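3-hydroxyacyl-thioester dehydratase Z (Mycobacterium tuberculosis, PDB 2C2I) probably catalyses, as a homodimer, the reversible hydration of (2E)-enoyl-CoA to (3R)-3-hydroxyacyl-CoA in fatty acid metabolism. Local coordinates at residues Asp9-Ala14 with Val113-Leu118; Gly19-Val24 with Val106-Ser111; Phe64-Leu69 with Lys138-Ala143; Val102-Arg107 with Val131-Ser136. All coordinates share one frame; numbering follows the deposited sequence.

Contact 1 of 4, residues Asp9-Ala14 with Val113-Leu118; sequences DLAAAA and VGVEDL
The short helix 7-12 near the N-terminus lies against the distal part of strand 105-119, where Leu-10, Ala-11 and Ala-14 meet Gly-114 and Val-115. Val-115 is the central element, and its CB points at the helix. CG1 is anti to the backbone N (chi1 175°), which sets it 4.0 Å from Ala-11 CB, while CB itself stands 3.8 Å from Ala-11 CA. The other methyl, CG2, rests against the helix backbone, 3.8 Å from Leu-10 O, and also touches Leu-10 CG at 4.0 Å. Because Ala-11 ends at CB, the valine rests almost directly on the helical main chain, and the CA atoms of Ala-11 and Val-115 come within 5.2 Å. Just past the helix, Ala-14 CB is directed at the strand and packs 4.2 Å from Gly-114 CA. This glycine belongs to a classic beta bulge: Val-113 and Gly-114 both face Thr-126 on strand 122-133. Leu-10 has Phe-4 and Tyr-149 among its further neighbours. No hydrogen bond crosses between the segments, and Leu-10 O already accepts one inside its own segment, from Ala-13 N at 2.9 Å. With 199 Å² buried in total, the evidence points to an attachment made by apolar van der Waals contact, buried at Leu-10 and solvent-exposed at Ala-11 and Ala-14.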
loop_
_atom_site.group_PDB
_atom_site.type_symbol
_atom_site.label_atom_id
_atom_site.label_comp_id
_atom_site.label_asym_id
_atom_site.label_seq_id
_atom_site.Cartn_x
_atom_site.Cartn_y
_atom_site.Cartn_z
ATOM N N ASP A 9 -5.479 -25.462 10.108
ATOM C CA ASP A 9 -4.372 -25.391 11.062
ATOM C C ASP A 9 -4.058 -23.938 11.326
ATOM O O ASP A 9 -3.673 -23.573 12.431
ATOM C CB ASP A 9 -3.152 -26.133 10.547
ATOM C CG ASP A 9 -3.342 -27.654 10.575
ATOM O OD1 ASP A 9 -4.435 -28.115 10.993
ATOM O OD2 ASP A 9 -2.396 -28.374 10.186
ATOM N N LEU A 10 -4.233 -23.118 10.298
ATOM C CA LEU A 10 -4.104 -21.672 10.434
ATOM C C LEU A 10 -5.144 -21.127 11.449
ATOM O O LEU A 10 -4.801 -20.394 12.393
ATOM C CB LEU A 10 -4.263 -21.005 9.055
ATOM C CG LEU A 10 -3.991 -19.502 8.974
ATOM C CD1 LEU A 10 -2.527 -19.200 9.220
ATOM C CD2 LEU A 10 -4.497 -18.927 7.653
ATOM N N ALA A 11 -6.404 -21.506 11.260
ATOM C CA ALA A 11 -7.491 -21.123 12.169
ATOM C C ALA A 11 -7.182 -21.484 13.628
ATOM O O ALA A 11 -7.442 -20.691 14.536
ATOM C CB ALA A 11 -8.795 -21.743 11.728
ATOM N N ALA A 12 -6.597 -22.658 13.850
ATOM C CA ALA A 12 -6.266 -23.103 15.213
ATOM C C ALA A 12 -5.166 -22.269 15.880
ATOM O O ALA A 12 -5.002 -22.315 17.109
ATOM C CB ALA A 12 -5.866 -24.570 15.204
ATOM N N ALA A 13 -4.418 -21.527 15.061
ATOM C CA ALA A 13 -3.298 -20.705 15.535
ATOM C C ALA A 13 -3.672 -19.239 15.739
ATOM O O ALA A 13 -2.794 -18.402 16.042
ATOM C CB ALA A 13 -2.106 -20.830 14.580
ATOM N N ALA A 14 -4.961 -18.918 15.594
ATOM C CA ALA A 14 -5.425 -17.562 15.872
ATOM C C ALA A 14 -4.969 -17.157 17.263
ATOM O O ALA A 14 -5.007 -17.959 18.209
ATOM C CB ALA A 14 -6.954 -17.458 15.736
ATOM N N VAL A 113 -4.251 -12.330 14.144
ATOM C CA VAL A 113 -5.360 -11.769 14.914
ATOM C C VAL A 113 -6.570 -12.702 14.885
ATOM O O VAL A 113 -7.180 -12.990 15.933
ATOM C CB VAL A 113 -5.726 -10.358 14.424
ATOM C CG1 VAL A 113 -6.924 -9.809 15.184
ATOM C CG2 VAL A 113 -4.536 -9.431 14.625
ATOM N N GLY A 114 -6.893 -13.211 13.703
ATOM C CA GLY A 114 -8.092 -14.020 13.564
ATOM C C GLY A 114 -8.172 -14.631 12.194
ATOM O O GLY A 114 -7.524 -14.163 11.262
ATOM N N VAL A 115 -8.979 -15.685 12.074
ATOM C CA VAL A 115 -9.146 -16.356 10.811
ATOM C C VAL A 115 -10.622 -16.587 10.633
ATOM O O VAL A 115 -11.264 -17.121 11.531
ATOM C CB VAL A 115 -8.431 -17.725 10.790
ATOM C CG1 VAL A 115 -8.736 -18.451 9.497
ATOM C CG2 VAL A 115 -6.893 -17.540 10.971
ATOM N N GLU A 116 -11.147 -16.158 9.500
ATOM C CA GLU A 116 -12.551 -16.332 9.175
ATOM C C GLU A 116 -12.677 -17.273 7.976
ATOM O O GLU A 116 -12.095 -17.030 6.915
ATOM C CB GLU A 116 -13.184 -14.986 8.850
ATOM C CG GLU A 116 -14.684 -15.074 8.553
ATOM C CD GLU A 116 -15.319 -13.715 8.287
ATOM O OE1 GLU A 116 -14.616 -12.668 8.326
ATOM O OE2 GLU A 116 -16.551 -13.694 8.044
ATOM N N ASP A 117 -13.439 -18.349 8.153
ATOM C CA ASP A 117 -13.699 -19.278 7.069
ATOM C C ASP A 117 -14.806 -18.671 6.205
ATOM O O ASP A 117 -15.865 -18.275 6.707
ATOM C CB ASP A 117 -14.066 -20.642 7.668
ATOM C CG ASP A 117 -14.446 -21.692 6.639
ATOM O OD1 ASP A 117 -14.370 -21.450 5.416
ATOM O OD2 ASP A 117 -14.851 -22.792 7.085
ATOM N N LEU A 118 -14.532 -18.557 4.908
ATOM C CA LEU A 118 -15.461 -17.909 3.985
ATOM C C LEU A 118 -16.265 -18.932 3.199
ATOM O O LEU A 118 -17.227 -18.563 2.516
ATOM C CB LEU A 118 -14.722 -16.976 3.019
ATOM C CG LEU A 118 -14.034 -15.759 3.650
ATOM C CD1 LEU A 118 -13.535 -14.852 2.538
ATOM C CD2 LEU A 118 -14.967 -15.000 4.574
#

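Contact 2 of 4, residues Gly19-Val24 with Val106-Ser111; sequences GQSDWV and VRATSS
The side chain of Arg-107 runs between Trp-23 and Gln-20 and can be followed outward atom by atom. CB sits over the face of the indole, 3.7 Å from the centroid of the Trp-23 six-membered ring, a CH-pi contact. CG and CD pass Ser-21 O, with CD 3.3 Å from it. The chain then bends at chi3 (78°), bringing NE to 3.6 Å from Trp-23 CZ2. The guanidinium is sandwiched: the indole, tilted 20° to it, covers one face, and the Gln-20 amide, only 9° from parallel, stacks on the other with OE1 3.6 Å from NH1. Trp-23 NE1 and Arg-107 NH1 are both donors and form no bond; the charge is instead paired through NE with Glu-132. Gln-20 is steadied by its own NE2, which donates to Thr-109 OG1 at 3.3 Å. In the backbone alongside, Ser-21 N donates to Ala-108 O at 2.8 Å, and Ala-108 N returns a bond to Ser-21 OG at 3.0 Å, the hydroxyl in turn donating to Asp-22 O. A serine side chain therefore stands in for a backbone acceptor just where the antiparallel register slips by one residue, between the Gln-20/Thr-109 and Val-24/Val-106 pairs. The result is an interrupted antiparallel pairing of strand 17-25, outermost in this chain's five-stranded sheet, with strand 105-119, within the hotdog fold of the MaoC-like family.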
loop_
_atom_site.group_PDB
_atom_site.type_symbol
_atom_site.label_atom_id
_atom_site.label_comp_id
_atom_site.label_asym_id
_atom_site.label_seq_id
_atom_site.Cartn_x
_atom_site.Cartn_y
_atom_site.Cartn_z
ATOM N N GLY A 19 5.733 -15.119 13.436
ATOM C CA GLY A 19 7.171 -15.090 13.236
ATOM C C GLY A 19 7.813 -13.726 13.097
ATOM O O GLY A 19 7.259 -12.687 13.521
ATOM N N GLN A 20 9.035 -13.770 12.584
ATOM C CA GLN A 20 9.851 -12.592 12.367
ATOM C C GLN A 20 10.665 -12.816 11.099
ATOM O O GLN A 20 11.237 -13.890 10.883
ATOM C CB GLN A 20 10.759 -12.335 13.576
ATOM C CG GLN A 20 11.645 -11.115 13.419
ATOM C CD GLN A 20 12.374 -10.756 14.691
ATOM O OE1 GLN A 20 13.293 -11.452 15.101
ATOM N NE2 GLN A 20 11.966 -9.662 15.318
ATOM N N SER A 21 10.712 -11.805 10.244
ATOM C CA SER A 21 11.438 -11.926 8.992
ATOM C C SER A 21 12.936 -11.756 9.221
ATOM O O SER A 21 13.385 -11.419 10.328
ATOM C CB SER A 21 10.965 -10.857 8.006
ATOM O OG SER A 21 11.504 -9.587 8.358
ATOM N N ASP A 22 13.696 -11.948 8.156
ATOM C CA ASP A 22 15.091 -11.531 8.116
ATOM C C ASP A 22 15.144 -10.004 7.938
ATOM O O ASP A 22 14.126 -9.359 7.656
ATOM C CB ASP A 22 15.822 -12.206 6.942
ATOM C CG ASP A 22 15.564 -13.716 6.855
ATOM O OD1 ASP A 22 15.331 -14.367 7.901
ATOM O OD2 ASP A 22 15.609 -14.259 5.725
ATOM N N TRP A 23 16.323 -9.428 8.134
ATOM C CA TRP A 23 16.566 -8.048 7.733
ATOM C C TRP A 23 16.622 -8.000 6.199
ATOM O O TRP A 23 17.209 -8.886 5.554
ATOM C CB TRP A 23 17.886 -7.535 8.324
ATOM C CG TRP A 23 17.862 -7.308 9.808
ATOM C CD1 TRP A 23 18.443 -8.100 10.786
ATOM C CD2 TRP A 23 17.252 -6.212 10.496
ATOM N NE1 TRP A 23 18.213 -7.558 12.029
ATOM C CE2 TRP A 23 17.491 -6.400 11.887
ATOM C CE3 TRP A 23 16.523 -5.095 10.080
ATOM C CZ2 TRP A 23 17.020 -5.504 12.857
ATOM C CZ3 TRP A 23 16.059 -4.207 11.046
ATOM C CH2 TRP A 23 16.309 -4.418 12.421
ATOM N N VAL A 24 15.995 -6.983 5.618
ATOM C CA VAL A 24 16.099 -6.727 4.185
ATOM C C VAL A 24 16.541 -5.286 3.995
ATOM O O VAL A 24 16.102 -4.394 4.728
ATOM C CB VAL A 24 14.783 -7.040 3.374
ATOM C CG1 VAL A 24 14.186 -8.398 3.752
ATOM C CG2 VAL A 24 13.757 -5.937 3.497
ATOM N N VAL A 106 15.222 -3.129 7.205
ATOM C CA VAL A 106 13.930 -3.282 7.860
ATOM C C VAL A 106 13.654 -4.775 8.174
ATOM O O VAL A 106 14.150 -5.673 7.505
ATOM C CB VAL A 106 12.778 -2.701 6.979
ATOM C CG1 VAL A 106 12.972 -1.197 6.760
ATOM C CG2 VAL A 106 12.704 -3.444 5.641
ATOM N N ARG A 107 12.835 -5.018 9.182
ATOM C CA ARG A 107 12.480 -6.380 9.575
ATOM C C ARG A 107 11.084 -6.339 10.190
ATOM O O ARG A 107 10.722 -5.377 10.875
ATOM C CB ARG A 107 13.505 -6.907 10.593
ATOM C CG ARG A 107 13.175 -8.223 11.216
ATOM C CD ARG A 107 14.387 -8.738 11.987
ATOM N NE ARG A 107 14.547 -8.072 13.278
ATOM C CZ ARG A 107 15.404 -8.487 14.211
ATOM N NH1 ARG A 107 16.169 -9.548 13.976
ATOM N NH2 ARG A 107 15.492 -7.851 15.370
ATOM N N ALA A 108 10.308 -7.392 9.968
ATOM C CA ALA A 108 8.934 -7.411 10.432
ATOM C C ALA A 108 8.690 -8.537 11.445
ATOM O O ALA A 108 9.343 -9.583 11.362
ATOM C CB ALA A 108 7.955 -7.537 9.221
ATOM N N THR A 109 7.751 -8.301 12.369
ATOM C CA THR A 109 7.200 -9.321 13.266
ATOM C C THR A 109 5.695 -9.338 13.035
ATOM O O THR A 109 5.090 -8.282 13.016
ATOM C CB THR A 109 7.426 -8.895 14.726
ATOM O OG1 THR A 109 8.842 -8.713 14.928
ATOM C CG2 THR A 109 6.891 -9.978 15.669
ATOM N N SER A 110 5.094 -10.516 12.856
ATOM C CA SER A 110 3.633 -10.589 12.675
ATOM C C SER A 110 2.953 -11.562 13.647
ATOM O O SER A 110 3.558 -12.561 14.071
ATOM C CB SER A 110 3.291 -11.006 11.235
ATOM O OG SER A 110 3.739 -10.043 10.286
ATOM N N SER A 111 1.688 -11.290 13.945
ATOM C CA SER A 111 0.853 -12.176 14.768
ATOM C C SER A 111 -0.467 -12.394 14.082
ATOM O O SER A 111 -0.947 -11.512 13.358
ATOM C CB SER A 111 0.574 -11.527 16.125
ATOM O OG SER A 111 1.797 -11.169 16.744
#

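Contact 3 of 4, residues Phe64-Leu69 with Lys138-Ala143; sequences FMTLAL and KPACVA
Ala-140 and Cys-141 share one partner on the helix, the methyl of Thr-66. Ala-140 comes first, its CB directed at the helix and 4.2 Å from Thr-66 CG2. That methyl is anti to the backbone N; its next neighbour is Cys-141 CB, at 4.1 Å. Both residues face Val-131 in a classic beta bulge, consistent with two successive CB atoms pointing at the same helix. Cys-141 then sends SG toward Leu-67, reaching CD1 at 4.2 Å. Val-142 turns its CB away, and Ala-143 returns, with CB 4.0 Å from the same Leu-67 CD1. Leu-67 chi1 (174°) puts CG anti to the backbone N, and chi2 (63°) then sets CD1 against SG and the alanine methyl. All five residues are buried, the contacts are apolar, and no hydrogen bond crosses. Helix 64-68 and strand 141-143 approach to 9.3 Å between axes and are inclined at 58°, so the helix segment crosses the strand segment at a slant. A helix packed on an antiparallel sheet is characteristic of the hotdog fold; Thr-66 also lies near Ala-61, a probable substrate-binding position. Leu-67 packs too on Leu-91 and Val-94 of strand 86-95, and Val-100 touches both Thr-66 and Ala-140. Phe-64 of the second subunit lies against Leu-67 and Ala-68, which places this helix between its own sheet and the dimer partner, next to helix 28-38 through Phe-64 and selenomethionine Met-65.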
loop_
_atom_site.group_PDB
_atom_site.type_symbol
_atom_site.label_atom_id
_atom_site.label_comp_id
_atom_site.label_asym_id
_atom_site.label_seq_id
_atom_site.Cartn_x
_atom_site.Cartn_y
_atom_site.Cartn_z
ATOM N N PHE A 64 3.991 3.677 1.019
ATOM C CA PHE A 64 3.200 2.651 0.349
ATOM C C PHE A 64 4.088 1.487 -0.032
ATOM O O PHE A 64 3.604 0.376 -0.183
ATOM C CB PHE A 64 2.456 3.190 -0.880
ATOM C CG PHE A 64 1.161 3.900 -0.564
ATOM C CD1 PHE A 64 0.139 3.264 0.171
ATOM C CD2 PHE A 64 0.951 5.198 -1.020
ATOM C CE1 PHE A 64 -1.060 3.926 0.426
ATOM C CE2 PHE A 64 -0.276 5.863 -0.782
ATOM C CZ PHE A 64 -1.265 5.247 -0.049
HETATM N N MSE A 65 5.394 1.743 -0.195
HETATM C CA MSE A 65 6.287 0.645 -0.518
HETATM C C MSE A 65 6.577 -0.190 0.720
HETATM O O MSE A 65 6.488 -1.399 0.659
HETATM C CB MSE A 65 7.606 1.110 -1.119
HETATM C CG MSE A 65 8.497 -0.102 -1.440
HETATM SE SE MSE A 65 10.077 0.373 -2.452
HETATM C CE MSE A 65 10.431 1.493 -1.664
ATOM N N THR A 66 6.936 0.457 1.825
ATOM C CA THR A 66 7.220 -0.276 3.077
ATOM C C THR A 66 6.010 -1.163 3.449
ATOM O O THR A 66 6.148 -2.344 3.787
ATOM C CB THR A 66 7.579 0.707 4.212
ATOM O OG1 THR A 66 8.746 1.461 3.822
ATOM C CG2 THR A 66 7.916 -0.032 5.501
ATOM N N LEU A 67 4.824 -0.585 3.344
ATOM C CA LEU A 67 3.583 -1.342 3.594
ATOM C C LEU A 67 3.515 -2.553 2.664
ATOM O O LEU A 67 3.182 -3.642 3.102
ATOM C CB LEU A 67 2.343 -0.447 3.397
ATOM C CG LEU A 67 0.983 -1.168 3.499
ATOM C CD1 LEU A 67 0.771 -1.743 4.895
ATOM C CD2 LEU A 67 -0.148 -0.204 3.132
ATOM N N ALA A 68 3.836 -2.344 1.384
ATOM C CA ALA A 68 3.808 -3.389 0.351
ATOM C C ALA A 68 4.918 -4.439 0.484
ATOM O O ALA A 68 4.918 -5.439 -0.247
ATOM C CB ALA A 68 3.831 -2.746 -1.055
ATOM N N LEU A 69 5.865 -4.217 1.400
ATOM C CA LEU A 69 6.805 -5.282 1.751
ATOM C C LEU A 69 6.179 -6.409 2.609
ATOM O O LEU A 69 6.807 -7.442 2.815
ATOM C CB LEU A 69 8.058 -4.728 2.446
ATOM C CG LEU A 69 8.909 -3.677 1.730
ATOM C CD1 LEU A 69 10.018 -3.170 2.667
ATOM C CD2 LEU A 69 9.505 -4.251 0.437
ATOM N N LYS A 138 11.511 4.149 16.692
ATOM C CA LYS A 138 10.109 4.081 16.245
ATOM C C LYS A 138 9.979 3.094 15.079
ATOM O O LYS A 138 10.882 3.003 14.258
ATOM C CB LYS A 138 9.587 5.468 15.831
ATOM C CG LYS A 138 9.420 6.477 16.980
ATOM C CD LYS A 138 8.917 7.825 16.444
ATOM C CE LYS A 138 8.880 8.907 17.520
ATOM N NZ LYS A 138 10.233 9.064 18.161
ATOM N N PRO A 139 8.849 2.339 15.007
ATOM C CA PRO A 139 8.683 1.421 13.867
ATOM C C PRO A 139 8.529 2.183 12.550
ATOM O O PRO A 139 8.124 3.348 12.555
ATOM C CB PRO A 139 7.364 0.678 14.165
ATOM C CG PRO A 139 6.776 1.293 15.384
ATOM C CD PRO A 139 7.733 2.284 15.974
ATOM N N ALA A 140 8.844 1.518 11.445
ATOM C CA ALA A 140 8.624 2.082 10.126
ATOM C C ALA A 140 7.160 1.945 9.755
ATOM O O ALA A 140 6.614 2.789 9.049
ATOM C CB ALA A 140 9.487 1.399 9.104
ATOM N N CYS A 141 6.516 0.892 10.254
ATOM C CA CYS A 141 5.142 0.632 9.846
ATOM C C CYS A 141 4.487 -0.258 10.886
ATOM O O CYS A 141 5.098 -1.221 11.348
ATOM C CB CYS A 141 5.153 -0.060 8.487
ATOM S SG CYS A 141 3.483 -0.400 7.837
ATOM N N VAL A 142 3.253 0.082 11.258
ATOM C CA VAL A 142 2.410 -0.762 12.100
ATOM C C VAL A 142 1.120 -0.935 11.297
ATOM O O VAL A 142 0.442 0.041 10.993
ATOM C CB VAL A 142 2.087 -0.149 13.475
ATOM C CG1 VAL A 142 1.272 -1.141 14.334
ATOM C CG2 VAL A 142 3.364 0.288 14.227
ATOM N N ALA A 143 0.778 -2.181 10.974
ATOM C CA ALA A 143 -0.348 -2.448 10.066
ATOM C C ALA A 143 -1.181 -3.599 10.569
ATOM O O ALA A 143 -0.646 -4.559 11.095
ATOM C CB ALA A 143 0.161 -2.787 8.670
#

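Contact 4 of 4, residues Val102-Arg107 with Val131-Ser136; sequences VGSRVR and VEVEGS
Strands 105-107 and 131-133 run antiparallel, their axes 4.6 Å apart at closest and 154° between directions, with Arg-107 and Glu-132 as a hydrogen-bonded pair and Val-106 opposite Val-133 as a non-hydrogen-bonded one. Glu-132 N donates to Arg-107 O at 2.8 Å, Arg-107 N answers to Glu-132 O, and Glu-134 N to Arg-105 O continues the pattern. Two salt bridges follow the same course, the partners lying side by side and pointing the same way. In the first, Arg-105 NE meets Glu-134 OE1 at 2.9 Å, from above a carboxylate turned 36° from the guanidinium; NH2 faces OE2 at a distance too short to be taken literally. A water bridges Arg-105 N and Glu-134 OE1, donating to the latter at 2.8 Å. In the second, a single oxygen takes both donors: Glu-132 OE2 accepts from Arg-107 NE at 2.9 Å and NH2 at 3.2 Å, both reaching it from one face of a carboxylate turned 47°. Glu-132 OE1 accepts from another water. On the opposite, buried face the valines pack: Val-106 CG1 touches Val-133 CB at 3.9 Å, and Ser-104 CB flanks them, 3.7 Å from Val-133 CG2. Trp-23 makes a cation-pi contact with Arg-105, joining strand 17-25 to the charged face. This is the open end of the hairpin 105-119/122-133, where a type I turn from Val-133 to Ser-136 leads away: an amphipathic pairing with charge on one face and valines on the other, in a hotdog sheet.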
loop_
_atom_site.group_PDB
_atom_site.type_symbol
_atom_site.label_atom_id
_atom_site.label_comp_id
_atom_site.label_asym_id
_atom_site.label_seq_id
_atom_site.Cartn_x
_atom_site.Cartn_y
_atom_site.Cartn_z
ATOM N N VAL A 102 16.630 5.485 2.620
ATOM C CA VAL A 102 17.121 4.563 1.609
ATOM C C VAL A 102 18.475 4.013 2.085
ATOM O O VAL A 102 19.227 4.739 2.721
ATOM C CB VAL A 102 17.249 5.243 0.225
ATOM C CG1 VAL A 102 17.905 4.304 -0.759
ATOM C CG2 VAL A 102 15.876 5.648 -0.310
ATOM N N GLY A 103 18.745 2.743 1.796
ATOM C CA GLY A 103 19.941 2.046 2.296
ATOM C C GLY A 103 19.781 1.378 3.647
ATOM O O GLY A 103 20.623 0.571 4.033
ATOM N N SER A 104 18.729 1.735 4.385
ATOM C CA SER A 104 18.434 1.145 5.697
ATOM C C SER A 104 17.948 -0.286 5.618
ATOM O O SER A 104 17.474 -0.726 4.573
ATOM C CB SER A 104 17.353 1.952 6.406
ATOM O OG SER A 104 17.853 3.235 6.711
ATOM N N ARG A 105 18.039 -0.997 6.754
ATOM C CA ARG A 105 17.470 -2.338 6.868
ATOM C C ARG A 105 16.159 -2.305 7.650
ATOM O O ARG A 105 16.000 -1.534 8.603
ATOM C CB ARG A 105 18.446 -3.315 7.517
ATOM C CG ARG A 105 19.705 -3.524 6.695
ATOM C CD ARG A 105 20.379 -4.842 7.038
ATOM N NE ARG A 105 20.680 -4.933 8.462
ATOM C CZ ARG A 105 21.157 -6.028 9.039
ATOM N NH1 ARG A 105 21.386 -7.118 8.307
ATOM N NH2 ARG A 105 21.402 -6.033 10.343
ATOM N N VAL A 106 15.222 -3.129 7.205
ATOM C CA VAL A 106 13.930 -3.282 7.860
ATOM C C VAL A 106 13.654 -4.775 8.174
ATOM O O VAL A 106 14.150 -5.673 7.505
ATOM C CB VAL A 106 12.778 -2.701 6.979
ATOM C CG1 VAL A 106 12.972 -1.197 6.760
ATOM C CG2 VAL A 106 12.704 -3.444 5.641
ATOM N N ARG A 107 12.835 -5.018 9.182
ATOM C CA ARG A 107 12.480 -6.380 9.575
ATOM C C ARG A 107 11.084 -6.339 10.190
ATOM O O ARG A 107 10.722 -5.377 10.875
ATOM C CB ARG A 107 13.505 -6.907 10.593
ATOM C CG ARG A 107 13.175 -8.223 11.216
ATOM C CD ARG A 107 14.387 -8.738 11.987
ATOM N NE ARG A 107 14.547 -8.072 13.278
ATOM C CZ ARG A 107 15.404 -8.487 14.211
ATOM N NH1 ARG A 107 16.169 -9.548 13.976
ATOM N NH2 ARG A 107 15.492 -7.851 15.370
ATOM N N VAL A 131 6.814 -3.314 11.419
ATOM C CA VAL A 131 8.050 -3.281 10.661
ATOM C C VAL A 131 8.998 -2.327 11.395
ATOM O O VAL A 131 8.702 -1.132 11.535
ATOM C CB VAL A 131 7.836 -2.794 9.190
ATOM C CG1 VAL A 131 9.128 -2.901 8.387
ATOM C CG2 VAL A 131 6.758 -3.615 8.491
ATOM N N GLU A 132 10.121 -2.862 11.877
ATOM C CA GLU A 132 11.159 -2.026 12.483
ATOM C C GLU A 132 12.178 -1.619 11.439
ATOM O O GLU A 132 12.370 -2.323 10.450
ATOM C CB GLU A 132 11.848 -2.761 13.635
ATOM C CG GLU A 132 12.716 -3.927 13.226
ATOM C CD GLU A 132 13.267 -4.664 14.455
ATOM O OE1 GLU A 132 13.893 -4.009 15.324
ATOM O OE2 GLU A 132 13.054 -5.882 14.557
ATOM N N VAL A 133 12.852 -0.490 11.672
ATOM C CA VAL A 133 13.941 -0.062 10.781
ATOM C C VAL A 133 15.209 0.150 11.631
ATOM O O VAL A 133 15.165 0.816 12.650
ATOM C CB VAL A 133 13.541 1.172 9.862
ATOM C CG1 VAL A 133 12.855 2.295 10.648
ATOM C CG2 VAL A 133 14.729 1.697 9.069
ATOM N N GLU A 134 16.313 -0.443 11.198
ATOM C CA GLU A 134 17.501 -0.641 12.043
ATOM C C GLU A 134 18.126 0.581 12.741
ATOM O O GLU A 134 18.708 0.426 13.829
ATOM C CB GLU A 134 18.559 -1.424 11.273
ATOM C CG GLU A 134 19.611 -2.104 12.146
ATOM C CD GLU A 134 20.496 -3.021 11.353
ATOM O OE1 GLU A 134 20.885 -2.638 10.232
ATOM O OE2 GLU A 134 20.788 -4.134 11.844
ATOM N N GLY A 135 17.996 1.777 12.172
ATOM C CA GLY A 135 18.529 2.996 12.832
ATOM C C GLY A 135 17.616 3.932 13.636
ATOM O O GLY A 135 18.021 5.062 13.949
ATOM N N SER A 136 16.394 3.508 13.977
ATOM C CA SER A 136 15.511 4.339 14.815
ATOM C C SER A 136 14.694 3.517 15.854
ATOM O O SER A 136 14.499 2.308 15.701
ATOM C CB SER A 136 14.633 5.295 13.960
ATOM O OG SER A 136 13.297 4.832 13.753
HETATM O O HOH W 1 20.470 -0.440 8.623
HETATM O O HOH W 2 9.918 -6.298 13.777
HETATM O O HOH W 3 15.722 -5.036 16.839
#

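How the contacts relate
All four contacts reach one five-stranded antiparallel sheet. Strand 105-119 serves contacts 1, 2 and 4: contact 1 lies toward one end, 30 Å between centres from contact 4, across the chain's centre. Contacts 2, 3 and 4 cluster with centres 10 to 11 Å apart; Val-106 and Arg-107 belong to both 2 and 4, and Leu-69 of contact 3 packs on Val-106. Contact 4 joins contact 3 through probable backbone hydrogen bonds linking Val-131 with Ala-140 and Cys-141. Along the chain, contact 2 is nested within 1 and 4 within 3, contact 3 crosses 1 and 2, and contact 1 also crosses 4, bringing segments far apart in sequence together on one hotdog sheet.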